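Local coordinates for protein CpuTA1 (Curtobacterium pusillum, PDB 5K3W) that belongs to the class IV aminotransferases, a family of fold-type IV enzymes, and holds a bound pyridoxal-5'-phosphate, at residues A238-D241 / F242-R246; T279-D283 / R284-V288. All coordinates share one frame; numbering follows the deposited sequence.

Coming from the N terminus, the chain reaches contact 1 (238-246) first: the last two turns or so of helix 234-245, together with R246 just past its end; this helix links the parallel strands 220-224 and 250-253. It then runs through 265-270 and 274-278, turns a corner at T279 and makes contact 2 (279-288), a tight hairpin of strands 280-281 and 284-285 in a different sheet. Both are local and lie in series, neither nesting nor crossing, with centres about 23 Å apart and nearest atoms about 11 Å apart. The C-terminal helix 290-307, which follows contact 2 directly, returns to cover one flank of contact 1.

Contact 1 of 2, residues A238-D241 / F242-R246; sequences AVFD and FFEER
V239 and F243, one helical turn apart, lie side by side and point the same way, with CG1 of V239 3.6 Å from CE2 of the F243 ring. That branch of V239 stands anti to the backbone N (chi1 167°), while the F243 ring is swung back beside its own N (chi1 -82°), toward the preceding turn and V239. CD2 of F243 also comes within 3.4 Å of the V239 carbonyl O. On one face of the same ring sits F242, whose CD2 lies over the centre, 3.8 Å above the plane. F242 in turn reaches forward, its CG anti to N, and puts CZ 3.4 Å above the R246 guanidinium, offset toward the rim. The backbone beneath is regular alpha-helix: the N-H of F242, F243, E244 and E245 bond to the carbonyls of A238, V239, F240 and D241, the straightest being E244 N to F240 O at 2.9 Å and 174°. This is the last part of the crossover helix of a beta-alpha-beta unit, 220-224 to 250-253. F240 and F243 bear on V221 of the first strand, whereas F242 turns to L296 on helix 290-307. On the exposed side E244, its CG beside the backbone N, runs extended along the helix toward the preceding turn, its OE1 3.8 Å from F240 CB, and that oxygen is hydrogen-bonded to T250. Its other oxygen, OE2, stands 4.3 Å from D241 OD2, a like-charged approach that could mildly raise the proton affinity of either carboxylate.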
# COMPACT_ATOMS: atom_id res chain seq x y z
N ALA A 238 -13.64 19.33 -12.61
CA ALA A 238 -15.01 19.82 -12.71
C ALA A 238 -15.24 21.04 -11.83
O ALA A 238 -16.10 21.87 -12.13
CB ALA A 238 -16.01 18.72 -12.36
N VAL A 239 -14.47 21.16 -10.74
CA VAL A 239 -14.61 22.34 -9.88
C VAL A 239 -14.07 23.57 -10.59
O VAL A 239 -14.63 24.66 -10.47
CB VAL A 239 -13.92 22.13 -8.53
CG1 VAL A 239 -13.80 23.49 -7.81
CG2 VAL A 239 -14.68 21.13 -7.69
N PHE A 240 -12.95 23.43 -11.30
CA PHE A 240 -12.48 24.55 -12.10
C PHE A 240 -13.52 24.96 -13.13
O PHE A 240 -13.74 26.16 -13.36
CB PHE A 240 -11.15 24.19 -12.77
CG PHE A 240 -9.95 24.47 -11.89
CD1 PHE A 240 -10.12 24.72 -10.54
CD2 PHE A 240 -8.68 24.53 -12.43
CE1 PHE A 240 -9.03 24.98 -9.73
CE2 PHE A 240 -7.58 24.80 -11.62
CZ PHE A 240 -7.76 25.02 -10.27
N ASP A 241 -14.20 23.99 -13.74
CA ASP A 241 -15.22 24.34 -14.72
C ASP A 241 -16.30 25.20 -14.08
O ASP A 241 -16.73 26.21 -14.65
CB ASP A 241 -15.82 23.08 -15.35
CG ASP A 241 -14.87 22.43 -16.33
OD1 ASP A 241 -15.13 21.27 -16.75
OD2 ASP A 241 -13.86 23.08 -16.69
N PHE A 242 -16.73 24.82 -12.87
CA PHE A 242 -17.76 25.59 -12.18
C PHE A 242 -17.31 27.04 -12.00
O PHE A 242 -18.03 27.97 -12.36
CB PHE A 242 -18.09 24.94 -10.85
CG PHE A 242 -18.91 25.79 -9.93
CD1 PHE A 242 -20.29 25.70 -9.93
CD2 PHE A 242 -18.31 26.68 -9.05
CE1 PHE A 242 -21.06 26.48 -9.08
CE2 PHE A 242 -19.07 27.46 -8.21
CZ PHE A 242 -20.44 27.37 -8.22
N PHE A 243 -16.10 27.24 -11.46
CA PHE A 243 -15.66 28.58 -11.10
C PHE A 243 -15.38 29.44 -12.34
O PHE A 243 -15.68 30.63 -12.35
CB PHE A 243 -14.43 28.52 -10.20
CG PHE A 243 -14.76 28.27 -8.74
CD1 PHE A 243 -15.41 29.24 -8.00
CD2 PHE A 243 -14.41 27.08 -8.13
CE1 PHE A 243 -15.72 29.03 -6.66
CE2 PHE A 243 -14.72 26.85 -6.79
CZ PHE A 243 -15.37 27.83 -6.05
N GLU A 244 -14.79 28.86 -13.39
CA GLU A 244 -14.61 29.63 -14.62
C GLU A 244 -15.95 30.11 -15.17
O GLU A 244 -16.08 31.27 -15.59
CB GLU A 244 -13.87 28.79 -15.65
CG GLU A 244 -12.37 28.68 -15.37
CD GLU A 244 -11.75 27.45 -16.01
OE1 GLU A 244 -10.83 26.87 -15.40
OE2 GLU A 244 -12.19 27.06 -17.11
N GLU A 245 -16.96 29.24 -15.16
CA GLU A 245 -18.29 29.61 -15.63
C GLU A 245 -18.84 30.82 -14.88
O GLU A 245 -19.66 31.56 -15.43
CB GLU A 245 -19.26 28.44 -15.47
CG GLU A 245 -19.80 27.89 -16.76
CD GLU A 245 -20.89 26.86 -16.53
OE1 GLU A 245 -21.35 26.74 -15.37
OE2 GLU A 245 -21.29 26.19 -17.50
N ARG A 246 -18.42 31.02 -13.63
CA ARG A 246 -18.84 32.18 -12.86
C ARG A 246 -17.79 33.29 -12.85
O ARG A 246 -17.82 34.14 -11.95
CB ARG A 246 -19.19 31.76 -11.44
CG ARG A 246 -20.58 31.22 -11.29
CD ARG A 246 -20.65 30.39 -10.04
NE ARG A 246 -22.01 30.00 -9.66
CZ ARG A 246 -22.59 30.37 -8.52
NH1 ARG A 246 -21.94 31.15 -7.66
NH2 ARG A 246 -23.82 29.95 -8.24

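Contact 2 of 2, residues T279-D283 / R284-V288; sequences TALDD and REYPV
L281 approaches the Y286 ring obliquely, its CB 3.5 Å from CE1. At the edge of the ring, near its plane, lie the T279 carbonyl O and the A280 CA. The ring is brought there by a first torsion that sets CG beside the backbone N (chi1 -71°). A water molecule sits in the ring plane at the hydroxyl end, donating to Y286 OH and, at 2.9 Å, to the L281 carbonyl O; it also lies in the plane of the R284 guanidinium, at its edge. The water thus ties the tyrosine to the turn. The backbone is a two-residue beta hairpin closed by a type I' turn from L281 to R284, with D282 and D283 both at positive phi. L281 and R284 form the hydrogen-bonded pair: L281 N to R284 O is 2.9 Å and lies in the carbonyl plane, while R284 N reaches L281 O from above that plane at 3.1 Å. A280 and E285 are the non-hydrogen-bonded pair, and beyond them Y286 N bonds to T279 O at 2.8 Å. At the open end, the side chains of T279 and V288 lie obliquely across each other, CG2 of T279 3.9 Å from CG2 of V288. Strand 280-281 runs parallel to 149-155, with A280 and D282 bonded to V151 through the backbone. Salt bridges join D282 to R261 and D283 to R150, D282 also accepts from T153, and Y286 OH is hydrogen-bonded to the R261 carbonyl. Strand 284-285, paired to 280-281, is an outermost strand of this mixed sheet within the chain, with helix 257-261 at the tyrosine hydroxyl.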
# COMPACT_ATOMS: atom_id res chain seq x y z
N THR A 279 -14.01 24.18 7.45
CA THR A 279 -14.34 25.14 8.49
C THR A 279 -13.14 25.50 9.36
O THR A 279 -13.08 26.60 9.91
CB THR A 279 -15.45 24.60 9.40
OG1 THR A 279 -15.00 23.37 10.01
CG2 THR A 279 -16.70 24.33 8.62
N ALA A 280 -12.19 24.58 9.51
CA ALA A 280 -11.01 24.83 10.31
C ALA A 280 -9.84 24.05 9.73
O ALA A 280 -9.99 22.90 9.29
CB ALA A 280 -11.24 24.48 11.79
N LEU A 281 -8.67 24.67 9.72
CA LEU A 281 -7.45 24.01 9.30
C LEU A 281 -6.45 24.19 10.43
O LEU A 281 -6.04 25.32 10.73
CB LEU A 281 -6.92 24.60 7.99
CG LEU A 281 -5.66 23.91 7.46
CD1 LEU A 281 -5.98 22.45 7.14
CD2 LEU A 281 -5.05 24.64 6.24
N ASP A 282 -6.09 23.09 11.08
CA ASP A 282 -5.22 23.15 12.25
C ASP A 282 -5.76 24.13 13.28
O ASP A 282 -5.03 24.92 13.87
CB ASP A 282 -3.80 23.51 11.84
CG ASP A 282 -3.14 22.43 11.01
OD1 ASP A 282 -3.43 21.23 11.23
OD2 ASP A 282 -2.32 22.79 10.13
N ASP A 283 -7.07 24.10 13.48
CA ASP A 283 -7.76 24.90 14.50
C ASP A 283 -7.79 26.40 14.21
O ASP A 283 -8.37 27.15 15.00
CB ASP A 283 -7.15 24.68 15.89
CG ASP A 283 -7.33 23.25 16.37
OD1 ASP A 283 -8.47 22.72 16.28
OD2 ASP A 283 -6.33 22.64 16.82
N ARG A 284 -7.19 26.87 13.11
CA ARG A 284 -7.53 28.19 12.60
C ARG A 284 -8.87 28.08 11.87
O ARG A 284 -9.07 27.16 11.08
CB ARG A 284 -6.45 28.72 11.66
CG ARG A 284 -6.93 29.88 10.79
CD ARG A 284 -5.80 30.58 10.02
NE ARG A 284 -5.01 31.47 10.87
CZ ARG A 284 -3.79 31.19 11.32
NH1 ARG A 284 -3.16 32.06 12.09
NH2 ARG A 284 -3.21 30.04 10.97
N GLU A 285 -9.79 29.00 12.17
CA GLU A 285 -11.11 28.99 11.55
C GLU A 285 -11.07 29.60 10.16
O GLU A 285 -10.31 30.53 9.89
CB GLU A 285 -12.13 29.78 12.38
CG GLU A 285 -11.90 29.72 13.87
CD GLU A 285 -12.84 28.76 14.57
OE1 GLU A 285 -13.40 27.87 13.89
OE2 GLU A 285 -13.03 28.92 15.78
N TYR A 286 -11.92 29.07 9.29
CA TYR A 286 -12.09 29.55 7.94
C TYR A 286 -13.58 29.71 7.66
O TYR A 286 -14.38 28.85 8.05
CB TYR A 286 -11.46 28.59 6.93
CG TYR A 286 -9.95 28.62 6.97
CD1 TYR A 286 -9.26 27.96 7.97
CD2 TYR A 286 -9.22 29.34 6.04
CE1 TYR A 286 -7.88 28.00 8.04
CE2 TYR A 286 -7.84 29.38 6.09
CZ TYR A 286 -7.18 28.71 7.10
OH TYR A 286 -5.82 28.75 7.17
N PRO A 287 -13.98 30.80 7.00
CA PRO A 287 -15.40 30.97 6.69
C PRO A 287 -15.84 30.03 5.58
O PRO A 287 -15.07 29.69 4.68
CB PRO A 287 -15.48 32.44 6.25
CG PRO A 287 -14.13 32.74 5.70
CD PRO A 287 -13.14 31.86 6.42
N VAL A 288 -17.09 29.58 5.66
CA VAL A 288 -17.69 28.74 4.63
C VAL A 288 -18.90 29.46 4.06
O VAL A 288 -19.86 29.74 4.79
CB VAL A 288 -18.08 27.36 5.16
CG1 VAL A 288 -18.98 26.67 4.15
CG2 VAL A 288 -16.82 26.53 5.46
O HOH W 1 -4.30 27.06 9.26